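Local coordinates for protein N-acetylglucosamine 2-epimerase (Xylella fastidiosa, PDB 3GT5) that probably isomerises or epimerises sugars, as other members of the N-acylglucosamine 2-epimerase family do, at residues F33-F37 / F57-Y61; N110-L115 / L143-F148; R274-D278 / D328-W334. All coordinates share one frame; numbering follows the deposited sequence.

How the contacts relate
The three contacts follow one another along a single chain, each closing before the next opens, and all lie within the N-acylglucosamine 2-epimerase family region, whose members fold as an (α/α)6 barrel. Contact 1 joins the loop and short strand of 33-37 to helix 51-68. Contact 2, with its centre about 22 Å from that of contact 1, links the start of helix 112-127 to the end of helix 133-147. Contact 3 pairs helices 269-284 and 329-346 across the chain's centre from both, its centre about 32 and 34 Å from theirs. None touches another; each ties together neighbouring elements in a separate part of the barrel.

Contact 1: residues F33-F37 / F57-Y61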
loop_
_atom_site.group_PDB
_atom_site.type_symbol
_atom_site.label_atom_id
_atom_site.label_comp_id
_atom_site.label_asym_id
_atom_site.label_seq_id
_atom_site.Cartn_x
_atom_site.Cartn_y
_atom_site.Cartn_z
ATOM N N PHE A 33 8.702 9.222 13.674
ATOM C CA PHE A 33 7.520 10.038 13.467
ATOM C C PHE A 33 6.435 9.648 14.452
ATOM O O PHE A 33 6.368 8.488 14.898
ATOM C CB PHE A 33 7.000 9.846 12.033
ATOM C CG PHE A 33 8.025 10.076 10.978
ATOM C CD1 PHE A 33 8.359 11.366 10.552
ATOM C CD2 PHE A 33 8.712 9.018 10.429
ATOM C CE1 PHE A 33 9.333 11.559 9.520
ATOM C CE2 PHE A 33 9.695 9.216 9.464
ATOM C CZ PHE A 33 9.993 10.492 9.009
ATOM N N PHE A 34 5.565 10.606 14.771
ATOM C CA PHE A 34 4.331 10.308 15.491
ATOM C C PHE A 34 3.392 9.606 14.487
ATOM O O PHE A 34 3.388 9.920 13.279
ATOM C CB PHE A 34 3.674 11.571 16.028
ATOM C CG PHE A 34 4.560 12.360 16.935
ATOM C CD1 PHE A 34 4.865 11.883 18.226
ATOM C CD2 PHE A 34 5.109 13.568 16.515
ATOM C CE1 PHE A 34 5.708 12.612 19.081
ATOM C CE2 PHE A 34 5.961 14.287 17.375
ATOM C CZ PHE A 34 6.244 13.801 18.654
ATOM N N HIS A 35 2.596 8.670 14.979
ATOM C CA HIS A 35 1.785 7.806 14.107
ATOM C C HIS A 35 0.255 7.929 14.257
ATOM O O HIS A 35 -0.476 7.246 13.552
ATOM C CB HIS A 35 2.207 6.344 14.299
ATOM C CG HIS A 35 3.612 6.071 13.876
ATOM N ND1 HIS A 35 4.245 4.874 14.122
ATOM C CD2 HIS A 35 4.511 6.842 13.219
ATOM C CE1 HIS A 35 5.466 4.912 13.621
ATOM N NE2 HIS A 35 5.648 6.085 13.043
ATOM N N TYR A 36 -0.231 8.793 15.157
ATOM C CA TYR A 36 -1.666 8.913 15.404
ATOM C C TYR A 36 -2.087 10.387 15.367
ATOM O O TYR A 36 -1.673 11.182 16.237
ATOM C CB TYR A 36 -2.007 8.298 16.763
ATOM C CG TYR A 36 -1.859 6.780 16.861
ATOM C CD1 TYR A 36 -2.954 5.931 16.703
ATOM C CD2 TYR A 36 -0.638 6.208 17.141
ATOM C CE1 TYR A 36 -2.827 4.560 16.815
ATOM C CE2 TYR A 36 -0.492 4.839 17.246
ATOM C CZ TYR A 36 -1.601 4.023 17.097
ATOM O OH TYR A 36 -1.449 2.673 17.230
ATOM N N PHE A 37 -2.855 10.753 14.339
ATOM C CA PHE A 37 -3.255 12.138 14.101
ATOM C C PHE A 37 -4.760 12.304 14.009
ATOM O O PHE A 37 -5.478 11.542 13.313
ATOM C CB PHE A 37 -2.699 12.689 12.788
ATOM C CG PHE A 37 -1.197 12.559 12.633
ATOM C CD1 PHE A 37 -0.382 13.662 12.774
ATOM C CD2 PHE A 37 -0.604 11.341 12.292
ATOM C CE1 PHE A 37 0.981 13.551 12.630
ATOM C CE2 PHE A 37 0.772 11.243 12.140
ATOM C CZ PHE A 37 1.559 12.332 12.321
ATOM N N PHE A 57 6.057 6.528 6.175
ATOM C CA PHE A 57 6.490 7.941 6.220
ATOM C C PHE A 57 7.820 8.166 5.486
ATOM O O PHE A 57 8.039 9.223 4.930
ATOM C CB PHE A 57 6.650 8.446 7.635
ATOM C CG PHE A 57 5.409 9.055 8.227
ATOM C CD1 PHE A 57 4.857 10.213 7.692
ATOM C CD2 PHE A 57 4.845 8.512 9.371
ATOM C CE1 PHE A 57 3.716 10.785 8.266
ATOM C CE2 PHE A 57 3.703 9.088 9.956
ATOM C CZ PHE A 57 3.154 10.227 9.391
ATOM N N VAL A 58 8.716 7.180 5.479
ATOM C CA VAL A 58 9.922 7.280 4.635
ATOM C C VAL A 58 9.544 7.376 3.158
ATOM O O VAL A 58 10.080 8.199 2.427
ATOM C CB VAL A 58 10.837 6.076 4.856
ATOM C CG1 VAL A 58 11.975 5.977 3.794
ATOM C CG2 VAL A 58 11.417 6.109 6.233
ATOM N N PHE A 59 8.598 6.555 2.698
ATOM C CA PHE A 59 8.072 6.673 1.332
ATOM C C PHE A 59 7.513 8.094 1.060
ATOM O O PHE A 59 7.855 8.685 0.036
ATOM C CB PHE A 59 7.011 5.564 1.061
ATOM C CG PHE A 59 6.258 5.714 -0.211
ATOM C CD1 PHE A 59 6.615 4.968 -1.319
ATOM C CD2 PHE A 59 5.145 6.556 -0.291
ATOM C CE1 PHE A 59 5.896 5.063 -2.506
ATOM C CE2 PHE A 59 4.415 6.675 -1.506
ATOM C CZ PHE A 59 4.801 5.912 -2.603
ATOM N N ASN A 60 6.634 8.594 1.943
ATOM C CA ASN A 60 5.962 9.908 1.819
ATOM C C ASN A 60 7.047 10.933 1.483
ATOM O O ASN A 60 6.950 11.704 0.532
ATOM C CB ASN A 60 5.384 10.401 3.156
ATOM C CG ASN A 60 4.031 9.818 3.549
ATOM O OD1 ASN A 60 3.533 8.847 2.963
ATOM N ND2 ASN A 60 3.392 10.475 4.571
ATOM N N TYR A 61 8.069 10.949 2.309
ATOM C CA TYR A 61 9.040 12.040 2.202
ATOM C C TYR A 61 9.994 11.820 1.043
ATOM O O TYR A 61 10.394 12.802 0.377
ATOM C CB TYR A 61 9.795 12.171 3.503
ATOM C CG TYR A 61 9.109 12.992 4.595
ATOM C CD1 TYR A 61 9.071 14.371 4.506
ATOM C CD2 TYR A 61 8.576 12.391 5.729
ATOM C CE1 TYR A 61 8.473 15.134 5.462
ATOM C CE2 TYR A 61 7.999 13.138 6.734
ATOM C CZ TYR A 61 7.941 14.530 6.576
ATOM O OH TYR A 61 7.422 15.339 7.567
#
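The loop 33-35 and the short, weakly bonded strand after it pass beside the helical turn 57-61, approaching most closely where the CA atoms of Phe-33 and Phe-57 are 7.6 Å apart. In the (α/α)6 barrel of this family, the contact lays a loop and short strand against helix 51-68 through an aromatic cluster of Phe-33, Phe-57 and Tyr-61. The rings of Phe-33 and Phe-57 form an offset stack, with centroids 4.9 Å apart and planes inclined by 30°. Because they are displaced, CB of Phe-57 also lies over the Phe-33 face, 3.8 Å from its centroid, as a CH-pi contact. Phe-33 places CG anti to its carbonyl carbon (chi1 -53°), and its flat ring can then meet two residues one helical turn apart. Its far rim reaches Tyr-61, Phe-33 CE1 lying 3.5 Å from Tyr-61 CE2; the two rings lie almost flat to each other, yet shifted until only their rims meet. Tyrosine suits this position because its ring joins the apolar cluster while OH hydrogen-bonds to His-23. Phe-37 CE2 lies at the edge of the Phe-57 ring, 3.8 Å from Phe-57 CZ. His-35 brings CD2 to the same ring's edge, while its ND1 is hydrogen-bonded to the backbone N of His-50. Phe-34 contributes mainly its backbone: its buried carbonyl O, without a hydrogen-bond partner in the model, lies 3.4 Å from CE2 of Phe-57.

Contact 2: residues N110-L115 / L143-F148; sequences NHCYGL and LLERHF
Phe-148 reaches from the C-terminal end of helix 133-147 to Cys-112 and Leu-115 in the first turn of helix 112-127. Its CB leads to a CG set anti to the carbonyl carbon (chi1 -71°), which turns the ring toward these two residues. On one ortho position, Phe-148 CD1 lies 3.8 Å from CB of Cys-112 and also approaches SG; the sulfur stands obliquely to the ring, 4.9 Å from its centroid. Further along that side, Phe-148 CE1 is 3.7 Å from the backbone N of Cys-112. The other ortho atom, CD2, meets Leu-115 CD1, and the same methyl comes still closer to Phe-148 CE2, at 3.3 Å. At the tip, CZ also touches this methyl, and the backbone O of Asn-110 lies at the ring's edge, in its plane, 3.9 Å from Phe-148 CZ. These contacts join two consecutive helices of the (α/α)6 barrel, beside the passage from strand 104-111 into helix 112-127. Leucines continue the apolar interface: Leu-115 CD1 lies 3.7 Å from Leu-144 CD2, whereas its other branch, Leu-115 CD2, is 3.9 Å from Leu-143 CD2. The branched ends let Leu-115 meet the ring and both leucines at once, while the small side chain of Cys-112 fits beside the broad phenylalanine. Beyond the two segments, Phe-166 packs edge-to-face with Phe-148, and Tyr-156 from strand 155-160 also touches it.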
loop_
_atom_site.group_PDB
_atom_site.type_symbol
_atom_site.label_atom_id
_atom_site.label_comp_id
_atom_site.label_asym_id
_atom_site.label_seq_id
_atom_site.Cartn_x
_atom_site.Cartn_y
_atom_site.Cartn_z
ATOM N N ASN A 110 7.316 -11.291 13.638
ATOM C CA ASN A 110 7.939 -11.047 12.335
ATOM C C ASN A 110 6.955 -11.211 11.184
ATOM O O ASN A 110 6.634 -12.299 10.781
ATOM C CB ASN A 110 9.162 -11.965 12.156
ATOM C CG ASN A 110 10.345 -11.516 12.994
ATOM O OD1 ASN A 110 10.759 -10.373 12.904
ATOM N ND2 ASN A 110 10.920 -12.432 13.799
ATOM N N HIS A 111 6.423 -10.090 10.718
ATOM C CA HIS A 111 5.406 -10.073 9.685
ATOM C C HIS A 111 6.016 -9.831 8.338
ATOM O O HIS A 111 6.708 -8.863 8.145
ATOM C CB HIS A 111 4.399 -8.964 9.991
ATOM C CG HIS A 111 3.401 -9.348 11.021
ATOM N ND1 HIS A 111 2.367 -10.226 10.770
ATOM C CD2 HIS A 111 3.278 -8.974 12.315
ATOM C CE1 HIS A 111 1.639 -10.363 11.864
ATOM N NE2 HIS A 111 2.171 -9.612 12.818
ATOM N N CYS A 112 5.739 -10.702 7.385
ATOM C CA CYS A 112 6.155 -10.475 6.001
ATOM C C CYS A 112 5.622 -9.133 5.489
ATOM O O CYS A 112 6.298 -8.456 4.714
ATOM C CB CYS A 112 5.631 -11.594 5.121
ATOM S SG CYS A 112 6.453 -11.520 3.514
ATOM N N TYR A 113 4.400 -8.774 5.898
ATOM C CA TYR A 113 3.816 -7.487 5.523
ATOM C C TYR A 113 4.757 -6.337 5.916
ATOM O O TYR A 113 4.995 -5.409 5.127
ATOM C CB TYR A 113 2.446 -7.374 6.201
ATOM C CG TYR A 113 1.603 -6.207 5.757
ATOM C CD1 TYR A 113 0.496 -6.382 4.912
ATOM C CD2 TYR A 113 1.924 -4.896 6.192
ATOM C CE1 TYR A 113 -0.264 -5.319 4.520
ATOM C CE2 TYR A 113 1.177 -3.848 5.796
ATOM C CZ TYR A 113 0.088 -4.051 4.962
ATOM O OH TYR A 113 -0.692 -2.993 4.558
ATOM N N GLY A 114 5.304 -6.432 7.123
ATOM C CA GLY A 114 6.336 -5.521 7.647
ATOM C C GLY A 114 7.578 -5.439 6.802
ATOM O O GLY A 114 8.012 -4.346 6.407
ATOM N N LEU A 115 8.135 -6.588 6.447
ATOM C CA LEU A 115 9.308 -6.617 5.589
ATOM C C LEU A 115 9.091 -6.044 4.173
ATOM O O LEU A 115 10.039 -5.535 3.577
ATOM C CB LEU A 115 9.870 -8.041 5.510
ATOM C CG LEU A 115 10.370 -8.502 6.879
ATOM C CD1 LEU A 115 10.628 -9.994 6.807
ATOM C CD2 LEU A 115 11.630 -7.707 7.207
ATOM N N LEU A 143 17.374 -12.047 4.200
ATOM C CA LEU A 143 16.509 -12.407 5.319
ATOM C C LEU A 143 15.204 -13.062 4.836
ATOM O O LEU A 143 14.796 -14.115 5.382
ATOM C CB LEU A 143 16.180 -11.161 6.150
ATOM C CG LEU A 143 15.408 -11.492 7.435
ATOM C CD1 LEU A 143 16.330 -11.974 8.555
ATOM C CD2 LEU A 143 14.558 -10.257 7.834
ATOM N N LEU A 144 14.576 -12.461 3.817
ATOM C CA LEU A 144 13.390 -13.013 3.161
ATOM C C LEU A 144 13.676 -14.387 2.554
ATOM O O LEU A 144 12.872 -15.315 2.685
ATOM C CB LEU A 144 12.858 -12.016 2.108
ATOM C CG LEU A 144 12.195 -10.785 2.731
ATOM C CD1 LEU A 144 12.077 -9.710 1.635
ATOM C CD2 LEU A 144 10.836 -11.171 3.291
ATOM N N GLU A 145 14.818 -14.549 1.874
ATOM C CA GLU A 145 15.124 -15.864 1.265
ATOM C C GLU A 145 15.355 -16.927 2.327
ATOM O O GLU A 145 15.007 -18.086 2.153
ATOM C CB GLU A 145 16.397 -15.782 0.403
ATOM C CG GLU A 145 16.228 -15.062 -0.969
ATOM C CD GLU A 145 15.131 -15.600 -1.896
ATOM O OE1 GLU A 145 15.371 -16.476 -2.762
ATOM O OE2 GLU A 145 14.022 -15.065 -1.817
ATOM N N ARG A 146 16.004 -16.537 3.412
ATOM C CA ARG A 146 16.363 -17.461 4.496
ATOM C C ARG A 146 15.126 -17.975 5.206
ATOM O O ARG A 146 15.068 -19.153 5.519
ATOM C CB ARG A 146 17.286 -16.743 5.489
ATOM C CG ARG A 146 17.903 -17.533 6.662
ATOM C CD ARG A 146 19.026 -16.656 7.324
ATOM N NE ARG A 146 20.049 -16.314 6.308
ATOM C CZ ARG A 146 20.361 -15.099 5.802
ATOM N NH1 ARG A 146 19.814 -13.929 6.227
ATOM N NH2 ARG A 146 21.289 -15.070 4.834
ATOM N N HIS A 147 14.146 -17.107 5.469
ATOM C CA HIS A 147 13.021 -17.489 6.327
ATOM C C HIS A 147 11.646 -17.532 5.674
ATOM O O HIS A 147 10.818 -18.390 6.027
ATOM C CB HIS A 147 12.925 -16.553 7.526
ATOM C CG HIS A 147 14.149 -16.529 8.381
ATOM N ND1 HIS A 147 14.580 -17.625 9.108
ATOM C CD2 HIS A 147 14.995 -15.514 8.683
ATOM C CE1 HIS A 147 15.648 -17.280 9.813
ATOM N NE2 HIS A 147 15.924 -16.009 9.569
ATOM N N PHE A 148 11.353 -16.578 4.794
ATOM C CA PHE A 148 9.997 -16.392 4.322
ATOM C C PHE A 148 9.666 -17.022 2.965
ATOM O O PHE A 148 8.553 -17.400 2.697
ATOM C CB PHE A 148 9.685 -14.888 4.247
ATOM C CG PHE A 148 9.549 -14.242 5.567
ATOM C CD1 PHE A 148 8.290 -14.069 6.151
ATOM C CD2 PHE A 148 10.664 -13.788 6.244
ATOM C CE1 PHE A 148 8.150 -13.483 7.359
ATOM C CE2 PHE A 148 10.523 -13.185 7.511
ATOM C CZ PHE A 148 9.268 -13.032 8.057
#

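Contact 3: residues R274-D278 / D328-W334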
loop_
_atom_site.group_PDB
_atom_site.type_symbol
_atom_site.label_atom_id
_atom_site.label_comp_id
_atom_site.label_asym_id
_atom_site.label_seq_id
_atom_site.Cartn_x
_atom_site.Cartn_y
_atom_site.Cartn_z
ATOM N N ARG A 274 -7.220 -5.851 -16.613
ATOM C CA ARG A 274 -8.584 -5.412 -17.030
ATOM C C ARG A 274 -9.662 -6.288 -16.373
ATOM O O ARG A 274 -10.677 -5.777 -15.892
ATOM C CB ARG A 274 -8.720 -5.429 -18.565
ATOM C CG ARG A 274 -7.802 -4.437 -19.258
ATOM C CD ARG A 274 -8.118 -4.303 -20.737
ATOM N NE ARG A 274 -9.459 -3.739 -20.901
ATOM C CZ ARG A 274 -9.914 -3.146 -22.008
ATOM N NH1 ARG A 274 -9.137 -3.036 -23.077
ATOM N NH2 ARG A 274 -11.163 -2.678 -22.031
ATOM N N SER A 275 -9.431 -7.595 -16.305
ATOM C CA SER A 275 -10.410 -8.522 -15.691
ATOM C C SER A 275 -10.598 -8.202 -14.200
ATOM O O SER A 275 -11.729 -8.216 -13.680
ATOM C CB SER A 275 -10.026 -10.007 -15.904
ATOM O OG SER A 275 -8.953 -10.449 -15.034
ATOM N N LEU A 276 -9.492 -7.916 -13.504
ATOM C CA LEU A 276 -9.570 -7.627 -12.081
ATOM C C LEU A 276 -10.302 -6.301 -11.816
ATOM O O LEU A 276 -11.186 -6.197 -10.926
ATOM C CB LEU A 276 -8.166 -7.543 -11.468
ATOM C CG LEU A 276 -7.434 -8.905 -11.421
ATOM C CD1 LEU A 276 -5.972 -8.774 -10.914
ATOM C CD2 LEU A 276 -8.206 -9.953 -10.555
ATOM N N PHE A 277 -9.897 -5.288 -12.570
ATOM C CA PHE A 277 -10.440 -3.944 -12.362
ATOM C C PHE A 277 -11.958 -3.929 -12.711
ATOM O O PHE A 277 -12.767 -3.448 -11.905
ATOM C CB PHE A 277 -9.694 -2.924 -13.191
ATOM C CG PHE A 277 -10.236 -1.514 -13.053
ATOM C CD1 PHE A 277 -9.616 -0.619 -12.217
ATOM C CD2 PHE A 277 -11.360 -1.099 -13.746
ATOM C CE1 PHE A 277 -10.077 0.674 -12.044
ATOM C CE2 PHE A 277 -11.838 0.216 -13.582
ATOM C CZ PHE A 277 -11.190 1.090 -12.735
ATOM N N ASP A 278 -12.320 -4.483 -13.864
ATOM C CA ASP A 278 -13.692 -4.343 -14.419
ATOM C C ASP A 278 -14.669 -5.012 -13.477
ATOM O O ASP A 278 -15.695 -4.433 -13.131
ATOM C CB ASP A 278 -13.835 -4.961 -15.825
ATOM C CG ASP A 278 -12.992 -4.250 -16.910
ATOM O OD1 ASP A 278 -12.377 -3.174 -16.676
ATOM O OD2 ASP A 278 -12.925 -4.829 -18.024
ATOM N N ASP A 328 -8.750 2.998 -23.857
ATOM C CA ASP A 328 -10.185 2.908 -23.643
ATOM C C ASP A 328 -10.614 4.061 -22.727
ATOM O O ASP A 328 -10.184 4.155 -21.583
ATOM C CB ASP A 328 -10.545 1.550 -23.040
ATOM C CG ASP A 328 -12.015 1.241 -23.111
ATOM O OD1 ASP A 328 -12.858 2.146 -22.925
ATOM O OD2 ASP A 328 -12.335 0.063 -23.347
ATOM N N GLU A 329 -11.467 4.942 -23.245
ATOM C CA GLU A 329 -11.864 6.164 -22.556
ATOM C C GLU A 329 -12.771 5.876 -21.359
ATOM O O GLU A 329 -12.901 6.722 -20.462
ATOM C CB GLU A 329 -12.564 7.118 -23.554
ATOM C CG GLU A 329 -12.986 8.493 -22.996
ATOM C CD GLU A 329 -11.821 9.392 -22.584
ATOM O OE1 GLU A 329 -12.082 10.391 -21.865
ATOM O OE2 GLU A 329 -10.655 9.121 -22.990
ATOM N N ARG A 330 -13.387 4.693 -21.323
ATOM C CA ARG A 330 -14.206 4.326 -20.182
ATOM C C ARG A 330 -13.334 4.301 -18.911
ATOM O O ARG A 330 -13.836 4.565 -17.818
ATOM C CB ARG A 330 -14.922 2.976 -20.395
ATOM C CG ARG A 330 -16.088 3.056 -21.443
ATOM C CD ARG A 330 -16.675 1.679 -21.855
ATOM N NE ARG A 330 -15.659 0.730 -22.326
ATOM C CZ ARG A 330 -15.875 -0.579 -22.536
ATOM N NH1 ARG A 330 -17.078 -1.130 -22.340
ATOM N NH2 ARG A 330 -14.877 -1.355 -22.961
ATOM N N TYR A 331 -12.035 3.989 -19.055
ATOM C CA TYR A 331 -11.119 4.032 -17.898
ATOM C C TYR A 331 -10.855 5.462 -17.403
ATOM O O TYR A 331 -10.722 5.678 -16.211
ATOM C CB TYR A 331 -9.819 3.269 -18.149
ATOM C CG TYR A 331 -10.014 1.780 -18.241
ATOM C CD1 TYR A 331 -10.576 1.059 -17.196
ATOM C CD2 TYR A 331 -9.629 1.079 -19.398
ATOM C CE1 TYR A 331 -10.769 -0.311 -17.298
ATOM C CE2 TYR A 331 -9.822 -0.312 -19.506
ATOM C CZ TYR A 331 -10.392 -0.992 -18.462
ATOM O OH TYR A 331 -10.586 -2.355 -18.560
ATOM N N TRP A 332 -10.805 6.448 -18.288
ATOM C CA TRP A 332 -10.705 7.827 -17.825
ATOM C C TRP A 332 -11.998 8.301 -17.165
ATOM O O TRP A 332 -11.944 9.107 -16.233
ATOM C CB TRP A 332 -10.296 8.790 -18.949
ATOM C CG TRP A 332 -8.811 8.786 -19.287
ATOM C CD1 TRP A 332 -8.250 8.559 -20.520
ATOM C CD2 TRP A 332 -7.722 9.104 -18.410
ATOM N NE1 TRP A 332 -6.893 8.681 -20.452
ATOM C CE2 TRP A 332 -6.535 9.029 -19.173
ATOM C CE3 TRP A 332 -7.631 9.433 -17.052
ATOM C CZ2 TRP A 332 -5.274 9.211 -18.613
ATOM C CZ3 TRP A 332 -6.371 9.678 -16.502
ATOM C CH2 TRP A 332 -5.209 9.550 -17.286
ATOM N N GLN A 333 -13.151 7.832 -17.658
ATOM C CA GLN A 333 -14.422 8.108 -16.998
ATOM C C GLN A 333 -14.425 7.540 -15.578
ATOM O O GLN A 333 -14.920 8.198 -14.647
ATOM C CB GLN A 333 -15.609 7.632 -17.835
ATOM C CG GLN A 333 -15.749 8.539 -19.041
ATOM C CD GLN A 333 -16.514 7.950 -20.182
ATOM O OE1 GLN A 333 -17.061 6.842 -20.109
ATOM N NE2 GLN A 333 -16.549 8.699 -21.284
ATOM N N TRP A 334 -13.850 6.353 -15.395
ATOM C CA TRP A 334 -13.734 5.807 -14.023
ATOM C C TRP A 334 -12.854 6.682 -13.145
ATOM O O TRP A 334 -13.190 6.991 -12.018
ATOM C CB TRP A 334 -13.230 4.368 -14.015
ATOM C CG TRP A 334 -14.367 3.395 -14.120
ATOM C CD1 TRP A 334 -14.673 2.603 -15.178
ATOM C CD2 TRP A 334 -15.345 3.116 -13.112
ATOM N NE1 TRP A 334 -15.785 1.857 -14.901
ATOM C CE2 TRP A 334 -16.205 2.129 -13.630
ATOM C CE3 TRP A 334 -15.552 3.577 -11.811
ATOM C CZ2 TRP A 334 -17.281 1.623 -12.906
ATOM C CZ3 TRP A 334 -16.611 3.082 -11.095
ATOM C CH2 TRP A 334 -17.471 2.108 -11.653
#
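Tyr-331 OH is gripped by two groups from helix 269-284: it donates to Asp-278 OD1 over 2.7 Å and accepts from Arg-274 NE at 2.9 Å. The Asp-278 oxygen uses its syn lone pair, whereas the arginine bond is bent, with an N-H...O angle of 131° and the hydroxyl tilted from the guanidinium plane. A phenol can donate and accept at once while its ring packs among apolar groups, which explains the tyrosine. Arg-274 bends at chi3, so that Tyr-331 CE2 lies over one face of the guanidinium, off toward its rim, and Arg-274 NH2 reaches Asp-328 OD2, where the salt bridge includes only a weak hydrogen bond of 3.3 Å. Asp-328 is also the N-cap of helix 329-346, its OD1 accepting from the backbone N of Arg-330. The grip on the carboxylate is side-on: Arg-330 NE binds Asp-328 OD1 at 3.2 Å and Arg-330 NH2 binds Asp-328 OD2 at 2.9 Å, both almost straight and in the guanidinium plane. Both arginines converge on this carboxylate, probably stabilising its negative charge. Within the (α/α)6 barrel, this polar network borders an aromatic cluster between the helices, whose short segments cross at 41°. The edge of Tyr-331 turns toward the face of Phe-277, with ring planes at 79°. Phe-277 in turn points its edge at the face of the Trp-334 indole, Phe-277 CE2 4.0 Å from Trp-334 CD1.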